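Purine nucleoside phosphorylase (Schistosoma mansoni, PDB 6AXA) probably catalyses the reversible phosphorolysis of purine nucleosides such as inosine and guanosine, releasing the free base and ribose 1-phosphate. Local coordinates at residues N117-I122 against C216-M221; G129-I134 against V240-N245; N139-G144 against Y194-G199. One frame throughout, in Å; residues are numbered along the deposited sequence.

Contact 1: residues N117-I122 against C216-M221; sequences NLAGGI and CDVVGM. With D4Y ((3S)-5-fluoro-3-hydroxy-1,3-dihydro-2H-indol-2-one), chain J; DMS (dimethyl sulfoxide), chain E.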
loop_
_atom_site.group_PDB
_atom_site.type_symbol
_atom_site.label_atom_id
_atom_site.label_comp_id
_atom_site.label_asym_id
_atom_site.label_seq_id
_atom_site.Cartn_x
_atom_site.Cartn_y
_atom_site.Cartn_z
ATOM N N ASN A 117 -2.413 -15.264 -17.282
ATOM C CA ASN A 117 -2.545 -13.802 -17.276
ATOM C C ASN A 117 -1.658 -13.194 -18.365
ATOM O O ASN A 117 -0.794 -13.871 -18.939
ATOM C CB ASN A 117 -2.195 -13.199 -15.890
ATOM C CG ASN A 117 -0.759 -13.423 -15.463
ATOM O OD1 ASN A 117 0.191 -12.990 -16.120
ATOM N ND2 ASN A 117 -0.578 -14.087 -14.314
ATOM N N LEU A 118 -1.908 -11.915 -18.660
ATOM C CA LEU A 118 -1.024 -11.071 -19.471
ATOM C C LEU A 118 -0.171 -10.188 -18.559
ATOM O O LEU A 118 -0.668 -9.650 -17.555
ATOM C CB LEU A 118 -1.850 -10.227 -20.429
ATOM C CG LEU A 118 -2.385 -10.974 -21.669
ATOM C CD1 LEU A 118 -3.669 -10.346 -22.102
ATOM C CD2 LEU A 118 -1.370 -10.853 -22.749
ATOM N N ALA A 119 1.122 -10.060 -18.876
ATOM C CA ALA A 119 2.056 -9.333 -18.009
ATOM C C ALA A 119 3.108 -8.573 -18.814
ATOM O O ALA A 119 3.355 -8.873 -19.980
ATOM C CB ALA A 119 2.763 -10.291 -17.042
ATOM N N GLY A 120 3.732 -7.586 -18.160
ATOM C CA GLY A 120 4.897 -6.895 -18.720
ATOM C C GLY A 120 6.203 -7.562 -18.306
ATOM O O GLY A 120 6.347 -8.056 -17.179
ATOM N N GLY A 121 7.153 -7.589 -19.243
ATOM C CA GLY A 121 8.460 -8.146 -18.984
ATOM C C GLY A 121 9.401 -7.134 -18.345
ATOM O O GLY A 121 9.513 -6.003 -18.795
ATOM N N ILE A 122 10.119 -7.582 -17.304
ATOM C CA ILE A 122 11.147 -6.799 -16.628
ATOM C C ILE A 122 12.539 -7.399 -16.875
ATOM O O ILE A 122 13.468 -6.704 -17.285
ATOM C CB ILE A 122 10.851 -6.706 -15.110
ATOM C CG1 ILE A 122 9.452 -6.088 -14.803
ATOM C CG2 ILE A 122 11.962 -5.964 -14.425
ATOM C CD1 ILE A 122 9.280 -4.632 -15.210
ATOM N N CYS A 216 12.339 -8.515 -9.627
ATOM C CA CYS A 216 11.107 -8.933 -10.277
ATOM C C CYS A 216 11.407 -9.291 -11.721
ATOM O O CYS A 216 12.187 -8.607 -12.391
ATOM C CB CYS A 216 10.050 -7.818 -10.237
ATOM S SG CYS A 216 9.662 -7.222 -8.571
ATOM N N ASP A 217 10.779 -10.358 -12.214
ATOM C CA ASP A 217 10.943 -10.743 -13.607
ATOM C C ASP A 217 9.797 -10.283 -14.509
ATOM O O ASP A 217 10.041 -9.989 -15.682
ATOM C CB ASP A 217 11.102 -12.264 -13.734
ATOM C CG ASP A 217 12.350 -12.782 -12.972
ATOM O OD1 ASP A 217 13.447 -12.243 -13.234
ATOM O OD2 ASP A 217 12.237 -13.678 -12.103
ATOM N N VAL A 218 8.564 -10.209 -13.989
ATOM C CA VAL A 218 7.370 -9.803 -14.743
ATOM C C VAL A 218 6.485 -9.005 -13.789
ATOM O O VAL A 218 6.643 -9.077 -12.570
ATOM C CB VAL A 218 6.588 -11.016 -15.332
ATOM C CG1 VAL A 218 7.516 -11.934 -16.125
ATOM C CG2 VAL A 218 5.919 -11.840 -14.243
ATOM N N VAL A 219 5.538 -8.229 -14.352
ATOM C CA VAL A 219 4.623 -7.403 -13.554
ATOM C C VAL A 219 3.200 -7.493 -14.115
ATOM O O VAL A 219 2.991 -7.427 -15.336
ATOM C CB VAL A 219 5.105 -5.930 -13.472
ATOM C CG1 VAL A 219 5.346 -5.337 -14.850
ATOM C CG2 VAL A 219 4.130 -5.071 -12.633
ATOM N N GLY A 220 2.215 -7.705 -13.223
ATOM C CA GLY A 220 0.803 -7.718 -13.598
ATOM C C GLY A 220 -0.136 -7.286 -12.480
ATOM O O GLY A 220 0.288 -7.086 -11.340
ATOM N N MET A 221 -1.438 -7.188 -12.829
ATOM C CA MET A 221 -2.481 -6.662 -11.949
ATOM C C MET A 221 -3.474 -7.713 -11.444
ATOM O O MET A 221 -4.578 -7.348 -11.020
ATOM C CB MET A 221 -3.268 -5.550 -12.672
ATOM C CG MET A 221 -2.443 -4.420 -13.207
ATOM S SD MET A 221 -3.461 -3.336 -14.300
ATOM C CE MET A 221 -2.159 -2.446 -15.176
HETATM C C7 D4Y J . 0.521 -5.690 -17.693
HETATM C C4 D4Y J . 1.743 -5.336 -20.125
HETATM C C5 D4Y J . 0.755 -6.278 -19.977
HETATM C C6 D4Y J . 0.138 -6.483 -18.762
HETATM C C3 D4Y J . 2.156 -4.564 -19.043
HETATM C C2 D4Y J . 1.529 -4.767 -17.836
HETATM C C1 D4Y J . 0.924 -4.574 -15.681
HETATM F F D4Y J . 0.378 -7.022 -21.034
HETATM C C D4Y J . 0.190 -5.792 -16.241
HETATM O O D4Y J . -1.174 -5.956 -15.914
HETATM N N D4Y J . 1.762 -4.155 -16.647
HETATM O O1 D4Y J . 0.887 -4.168 -14.507
HETATM S S DMS E . -5.261 -10.671 -16.788
HETATM O O DMS E . -4.543 -11.170 -17.990
HETATM C C1 DMS E . -4.153 -10.005 -15.543
HETATM C C2 DMS E . -6.069 -9.176 -17.328
#

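Contact 2: residues G129-I134 against V240-N245; sequences GDFVLI and VSLIAN. With D4Y ((3S)-5-fluoro-3-hydroxy-1,3-dihydro-2H-indol-2-one), chain J.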
loop_
_atom_site.group_PDB
_atom_site.type_symbol
_atom_site.label_atom_id
_atom_site.label_comp_id
_atom_site.label_asym_id
_atom_site.label_seq_id
_atom_site.Cartn_x
_atom_site.Cartn_y
_atom_site.Cartn_z
ATOM N N GLY A 129 5.655 -12.203 -26.490
ATOM C CA GLY A 129 5.256 -13.519 -26.940
ATOM C C GLY A 129 5.814 -14.668 -26.115
ATOM O O GLY A 129 5.455 -15.824 -26.389
ATOM N N ASP A 130 6.714 -14.391 -25.171
ATOM C CA ASP A 130 7.270 -15.447 -24.318
ATOM C C ASP A 130 6.265 -15.842 -23.237
ATOM O O ASP A 130 5.381 -15.057 -22.864
ATOM C CB ASP A 130 8.579 -14.987 -23.648
ATOM C CG ASP A 130 9.779 -14.887 -24.601
ATOM O OD1 ASP A 130 9.786 -15.364 -25.754
ATOM O OD2 ASP A 130 10.800 -14.300 -24.150
ATOM N N PHE A 131 6.397 -17.082 -22.729
ATOM C CA PHE A 131 5.625 -17.535 -21.562
ATOM C C PHE A 131 6.525 -17.651 -20.321
ATOM O O PHE A 131 7.686 -18.056 -20.426
ATOM C CB PHE A 131 4.960 -18.900 -21.816
ATOM C CG PHE A 131 4.054 -18.969 -23.032
ATOM C CD1 PHE A 131 2.816 -18.329 -23.058
ATOM C CD2 PHE A 131 4.426 -19.732 -24.108
ATOM C CE1 PHE A 131 1.994 -18.436 -24.179
ATOM C CE2 PHE A 131 3.582 -19.872 -25.211
ATOM C CZ PHE A 131 2.375 -19.200 -25.233
ATOM N N VAL A 132 5.987 -17.307 -19.136
ATOM C CA VAL A 132 6.718 -17.409 -17.860
ATOM C C VAL A 132 5.928 -18.281 -16.859
ATOM O O VAL A 132 4.817 -17.922 -16.447
ATOM C CB VAL A 132 7.014 -16.015 -17.279
ATOM C CG1 VAL A 132 7.715 -16.128 -15.962
ATOM C CG2 VAL A 132 7.878 -15.252 -18.296
ATOM N N LEU A 133 6.522 -19.424 -16.470
ATOM C CA LEU A 133 6.022 -20.224 -15.353
ATOM C C LEU A 133 6.318 -19.481 -14.050
ATOM O O LEU A 133 7.483 -19.208 -13.740
ATOM C CB LEU A 133 6.673 -21.616 -15.377
ATOM C CG LEU A 133 6.680 -22.383 -16.715
ATOM C CD1 LEU A 133 7.423 -23.707 -16.562
ATOM C CD2 LEU A 133 5.236 -22.621 -17.172
ATOM N N ILE A 134 5.282 -19.100 -13.294
ATOM C CA ILE A 134 5.522 -18.286 -12.095
ATOM C C ILE A 134 6.024 -19.193 -10.960
ATOM O O ILE A 134 5.405 -20.209 -10.638
ATOM C CB ILE A 134 4.253 -17.513 -11.692
ATOM C CG1 ILE A 134 3.865 -16.531 -12.817
ATOM C CG2 ILE A 134 4.486 -16.728 -10.393
ATOM C CD1 ILE A 134 2.537 -15.825 -12.633
ATOM N N VAL A 240 0.724 -19.125 -15.223
ATOM C CA VAL A 240 1.572 -18.835 -16.391
ATOM C C VAL A 240 1.259 -17.436 -16.926
ATOM O O VAL A 240 0.092 -17.116 -17.175
ATOM C CB VAL A 240 1.388 -19.892 -17.490
ATOM C CG1 VAL A 240 2.293 -19.595 -18.720
ATOM C CG2 VAL A 240 1.663 -21.326 -16.937
ATOM N N SER A 241 2.300 -16.596 -17.089
ATOM C CA SER A 241 2.178 -15.267 -17.704
ATOM C C SER A 241 2.542 -15.318 -19.195
ATOM O O SER A 241 3.523 -15.963 -19.589
ATOM C CB SER A 241 3.083 -14.240 -17.018
ATOM O OG SER A 241 2.687 -13.904 -15.697
ATOM N N LEU A 242 1.742 -14.648 -20.027
ATOM C CA LEU A 242 2.092 -14.331 -21.414
ATOM C C LEU A 242 2.626 -12.897 -21.464
ATOM O O LEU A 242 1.946 -11.964 -21.007
ATOM C CB LEU A 242 0.879 -14.471 -22.336
ATOM C CG LEU A 242 1.010 -13.914 -23.768
ATOM C CD1 LEU A 242 2.144 -14.577 -24.567
ATOM C CD2 LEU A 242 -0.293 -14.131 -24.590
ATOM N N ILE A 243 3.853 -12.728 -21.962
ATOM C CA ILE A 243 4.566 -11.450 -21.933
ATOM C C ILE A 243 4.165 -10.617 -23.160
ATOM O O ILE A 243 4.278 -11.067 -24.303
ATOM C CB ILE A 243 6.090 -11.686 -21.895
ATOM C CG1 ILE A 243 6.511 -12.541 -20.695
ATOM C CG2 ILE A 243 6.874 -10.364 -21.941
ATOM C CD1 ILE A 243 6.025 -11.998 -19.327
ATOM N N ALA A 244 3.653 -9.401 -22.926
ATOM C CA ALA A 244 3.243 -8.551 -24.046
ATOM C C ALA A 244 4.355 -7.631 -24.553
ATOM O O ALA A 244 4.308 -7.218 -25.713
ATOM C CB ALA A 244 2.033 -7.706 -23.626
ATOM N N ASN A 245 5.369 -7.350 -23.732
ATOM C CA ASN A 245 6.386 -6.345 -24.026
ATOM C C ASN A 245 7.507 -6.483 -23.010
ATOM O O ASN A 245 7.341 -7.151 -21.984
ATOM C CB ASN A 245 5.782 -4.934 -23.965
ATOM C CG ASN A 245 5.373 -4.515 -22.549
ATOM O OD1 ASN A 245 4.588 -5.195 -21.876
ATOM N ND2 ASN A 245 5.910 -3.372 -22.080
HETATM C C7 D4Y J . 0.521 -5.690 -17.693
HETATM C C4 D4Y J . 1.743 -5.336 -20.125
HETATM C C5 D4Y J . 0.755 -6.278 -19.977
HETATM C C6 D4Y J . 0.138 -6.483 -18.762
HETATM C C3 D4Y J . 2.156 -4.564 -19.043
HETATM C C2 D4Y J . 1.529 -4.767 -17.836
HETATM C C1 D4Y J . 0.924 -4.574 -15.681
HETATM F F D4Y J . 0.378 -7.022 -21.034
HETATM C C D4Y J . 0.190 -5.792 -16.241
HETATM O O D4Y J . -1.174 -5.956 -15.914
HETATM N N D4Y J . 1.762 -4.155 -16.647
HETATM O O1 D4Y J . 0.887 -4.168 -14.507
#

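Contact 3: residues N139-G144 against Y194-G199; sequences NFPGLG and YAFNGG. With D4Y ((3S)-5-fluoro-3-hydroxy-1,3-dihydro-2H-indol-2-one), chain J.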
loop_
_atom_site.group_PDB
_atom_site.type_symbol
_atom_site.label_atom_id
_atom_site.label_comp_id
_atom_site.label_asym_id
_atom_site.label_seq_id
_atom_site.Cartn_x
_atom_site.Cartn_y
_atom_site.Cartn_z
ATOM N N ASN A 139 4.358 -9.228 -3.444
ATOM C CA ASN A 139 2.987 -8.732 -3.249
ATOM C C ASN A 139 2.991 -7.311 -2.666
ATOM O O ASN A 139 2.878 -7.128 -1.458
ATOM C CB ASN A 139 2.283 -9.723 -2.323
ATOM C CG ASN A 139 0.813 -9.440 -2.079
ATOM O OD1 ASN A 139 0.178 -8.543 -2.654
ATOM N ND2 ASN A 139 0.251 -10.247 -1.142
ATOM N N PHE A 140 3.100 -6.292 -3.525
ATOM C CA PHE A 140 3.163 -4.920 -3.012
ATOM C C PHE A 140 1.913 -4.541 -2.217
ATOM O O PHE A 140 2.058 -3.966 -1.110
ATOM C CB PHE A 140 3.448 -3.966 -4.188
ATOM C CG PHE A 140 4.877 -4.105 -4.728
ATOM C CD1 PHE A 140 5.948 -3.714 -3.974
ATOM C CD2 PHE A 140 5.119 -4.641 -5.980
ATOM C CE1 PHE A 140 7.248 -3.859 -4.424
ATOM C CE2 PHE A 140 6.447 -4.810 -6.455
ATOM C CZ PHE A 140 7.501 -4.392 -5.678
ATOM N N PRO A 141 0.704 -4.886 -2.646
ATOM C CA PRO A 141 -0.466 -4.609 -1.786
ATOM C C PRO A 141 -0.386 -5.300 -0.428
ATOM O O PRO A 141 -0.743 -4.714 0.608
ATOM C CB PRO A 141 -1.657 -5.090 -2.644
ATOM C CG PRO A 141 -1.197 -4.928 -4.087
ATOM C CD PRO A 141 0.284 -5.370 -3.985
ATOM N N GLY A 142 0.103 -6.537 -0.386
ATOM C CA GLY A 142 0.178 -7.248 0.885
ATOM C C GLY A 142 1.143 -6.632 1.880
ATOM O O GLY A 142 0.837 -6.537 3.080
ATOM N N LEU A 143 2.332 -6.227 1.427
ATOM C CA LEU A 143 3.233 -5.534 2.348
ATOM C C LEU A 143 2.597 -4.254 2.861
ATOM O O LEU A 143 2.847 -3.852 4.012
ATOM C CB LEU A 143 4.571 -5.208 1.653
ATOM C CG LEU A 143 5.393 -6.452 1.269
ATOM C CD1 LEU A 143 6.548 -6.057 0.347
ATOM C CD2 LEU A 143 5.971 -7.148 2.494
ATOM N N GLY A 144 1.778 -3.614 2.016
ATOM C CA GLY A 144 1.169 -2.309 2.292
ATOM C C GLY A 144 -0.217 -2.257 2.923
ATOM O O GLY A 144 -0.885 -1.199 2.876
ATOM N N TYR A 194 6.789 -12.960 -10.140
ATOM C CA TYR A 194 5.711 -12.052 -10.544
ATOM C C TYR A 194 5.510 -10.951 -9.515
ATOM O O TYR A 194 5.245 -11.236 -8.333
ATOM C CB TYR A 194 4.421 -12.846 -10.686
ATOM C CG TYR A 194 3.147 -12.110 -11.133
ATOM C CD1 TYR A 194 2.693 -12.201 -12.461
ATOM C CD2 TYR A 194 2.355 -11.433 -10.239
ATOM C CE1 TYR A 194 1.494 -11.578 -12.878
ATOM C CE2 TYR A 194 1.141 -10.804 -10.638
ATOM C CZ TYR A 194 0.712 -10.884 -11.946
ATOM O OH TYR A 194 -0.473 -10.300 -12.377
ATOM N N ALA A 195 5.607 -9.698 -9.961
ATOM C CA ALA A 195 5.279 -8.530 -9.120
ATOM C C ALA A 195 3.819 -8.148 -9.306
ATOM O O ALA A 195 3.384 -7.908 -10.431
ATOM C CB ALA A 195 6.135 -7.320 -9.494
ATOM N N PHE A 196 3.081 -8.014 -8.199
ATOM C CA PHE A 196 1.670 -7.603 -8.229
ATOM C C PHE A 196 1.630 -6.082 -8.136
ATOM O O PHE A 196 1.923 -5.516 -7.081
ATOM C CB PHE A 196 0.917 -8.293 -7.083
ATOM C CG PHE A 196 -0.572 -7.974 -6.981
ATOM C CD1 PHE A 196 -1.277 -7.455 -8.048
ATOM C CD2 PHE A 196 -1.268 -8.189 -5.755
ATOM C CE1 PHE A 196 -2.662 -7.183 -7.942
ATOM C CE2 PHE A 196 -2.616 -7.892 -5.641
ATOM C CZ PHE A 196 -3.328 -7.375 -6.719
ATOM N N ASN A 197 1.318 -5.428 -9.267
ATOM C CA ASN A 197 0.960 -4.002 -9.351
ATOM C C ASN A 197 -0.551 -3.880 -9.181
ATOM O O ASN A 197 -1.313 -4.342 -10.028
ATOM C CB ASN A 197 1.405 -3.479 -10.731
ATOM C CG ASN A 197 0.854 -2.112 -11.102
ATOM O OD1 ASN A 197 0.569 -1.236 -10.263
ATOM N ND2 ASN A 197 0.731 -1.909 -12.435
ATOM N N GLY A 198 -1.009 -3.199 -8.129
ATOM C CA GLY A 198 -2.458 -3.077 -7.938
ATOM C C GLY A 198 -3.203 -2.520 -9.152
ATOM O O GLY A 198 -4.357 -2.892 -9.426
ATOM N N GLY A 199 -2.602 -1.571 -9.846
ATOM C CA GLY A 199 -3.201 -1.028 -11.068
ATOM C C GLY A 199 -4.237 0.073 -10.826
ATOM O O GLY A 199 -4.416 0.521 -9.677
HETATM C C7 D4Y J . 0.521 -5.690 -17.693
HETATM C C4 D4Y J . 1.743 -5.336 -20.125
HETATM C C5 D4Y J . 0.755 -6.278 -19.977
HETATM C C6 D4Y J . 0.138 -6.483 -18.762
HETATM C C3 D4Y J . 2.156 -4.564 -19.043
HETATM C C2 D4Y J . 1.529 -4.767 -17.836
HETATM C C1 D4Y J . 0.924 -4.574 -15.681
HETATM F F D4Y J . 0.378 -7.022 -21.034
HETATM C C D4Y J . 0.190 -5.792 -16.241
HETATM O O D4Y J . -1.174 -5.956 -15.914
HETATM N N D4Y J . 1.762 -4.155 -16.647
HETATM O O1 D4Y J . 0.887 -4.168 -14.507
#

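Contact 1: residues N117-I122 against C216-M221
An antiparallel strand pair at the purine-nucleoside phosphorylase ligand site joins the end of strand 112-121 to the short strand 218-220. Gly120 and Val219 form the hydrogen-bonded pair. Gly120 N donates a hydrogen bond to Val219 O at 2.9 Å, and Val219 N returns a bond to Gly120 O. Gly120 O also receives a CA-H contact from Val218 CA. One step on, Gly121 and Val218 are the non-hydrogen-bonded pair, and beyond them Ile122 N reaches Asp217 O at 2.9 Å, where the strands are already giving way to loop.

The side chains divide between the two faces. Ala119 CB sits 3.3 Å from Val219 O and packs on Val218 CB; Ser241 touches the same alanine methyl, so a small side chain suits this place. On the other face Val219 meets Ile122 at a slant, CG1 to CD1 at 4.0 Å. With chi1 at 54°, CG1 of Val219 is wedged between its own N and carbonyl carbon and rests near Gly120 O, while CG2 turns to the ligand's O1. Ile122 CG2 lies against Cys216 O, at 3.3 Å.

The fluorinated hydroxyindolinone lies against Gly120 and Gly220, with Gly220 CA 3.3 Å from its atom C. Gly120, with no side chain, lets the ring approach its backbone N. The contact thus uses main-chain bonds to hold two strands together, while its glycines let the ring come close to bare main chain and the ligand's hydrogen bonds come from Glu203 and Asn197.

Contact 2: residues G129-I134 against V240-N245
Val132, its CG2 set beside the backbone N by a chi1 of 178° for CG1, meets Ile243, whose CG1 also lies beside its own N (chi1 -57°); CG2 of the valine approaches CG1 of the isoleucine aslant at 3.9 Å. This is the antiparallel pairing of strands 131-139 and 236-246 within the central mixed sheet of the phosphorylase fold. Val132 and Ser241 form the hydrogen-bonded pair, flanked by the non-hydrogen-bonded pairs Phe131 with Leu242 and Leu133 with Val240.

Val132 N bonds Ser241 O at 2.8 Å and Ser241 N answers to Val132 O. Farther along, Ile243 N donates to Asp130 O, and Gly129 N donates to Ile243 O at 177°. Gly129 has a positive phi, at which a side chain would press on the preceding carbonyl, so glycine fits the turn into the strand.

On the face of Phe131, Leu133, Val240 and Leu242 the groups are branched or aromatic. Phe131 meets Trp276 and Leu272 of helix 259-283, and Val240 and Leu242 touch the same helix. Leu133 CD2 and Val240 CG2 lie side by side at 3.8 Å. The small Ser241 belongs to the opposite face, its hydroxyl hydrogen-bonded to Asn117 OD1 in the neighbouring strand. Against Ser241 OG rests the methyl CD1 of Ile134, 3.6 Å away.

Contact 3: residues N139-G144 against Y194-G199
Pro141 and Phe196 lead the ring packing between the short helix 140-143 and the end of strand 189-196. Pro141 lays its CG over one face of the Phe196 ring, a CH-pi contact 4.0 Å from the centroid and 27° off the normal; its nearest ring atom is CE2. The ring closure fixes CG and CD of proline, so its CH groups lie ready over the aromatic face. Phe196 points its ring here because CG is anti to the backbone N (chi1 -180°), which carries it out beside Asn139. Phe140 instead presents its edge: CE2 touches the methyl of Ala195 at 4.0 Å.

Polar atoms meet ring edges. Asn139 OD1 lies 3.4 Å from Phe196 CD2, near the plane of that ring, and the amide and ring planes differ by 30°. Phe196 O lies in the plane of the Phe140 ring, 3.5 Å from its CD2; this buried carbonyl has no hydrogen-bonding partner in the model and is met by CH groups, including Pro141 CD.

The hydrogen bonds belong to each segment or reach outward. Asn139 caps the helix, OD1 accepting a weak bond from Gly142 N; Gly142 has no side chain, which leaves the Asn139 amide its place beside it. Asn197 ND2 donates to O1 of the ligand at 3.1 Å and also to Thr201 O, two acceptors that fix the rotation of the amide.

Leu143 of a second subunit packs on Phe140 and Pro141, and Glu207 of a third takes a bond from Asn139 N. The arrangement is a helix N-cap packed on a strand end at the subunit interfaces of a trimeric phosphorylase, directly before the ligand-binding Asn197.

Overall arrangement
All three contacts are largely buried and reach one mixed sheet. Contacts 1 and 2 are strand pairings linked by neighbouring strands 112-121 and 236-246, with centres about 8 Å apart; contact 3 lies farther off, about 18 Å from contact 2 between centres, at the end of strand 189-196. Their chemistry follows their place. Contact 2, in the sheet interior, combines main-chain bonds with bulky apolar groups, aliphatic and aromatic, around the small Ser241; contact 1 trades bulk for glycines beside the ligand, and contact 3 relies on rings and a helix cap where other subunits approach. Tyr194 connects them, packing on Ile134 and Ser241 and lying close to Gly220, and each contact has a residue touching the ligand.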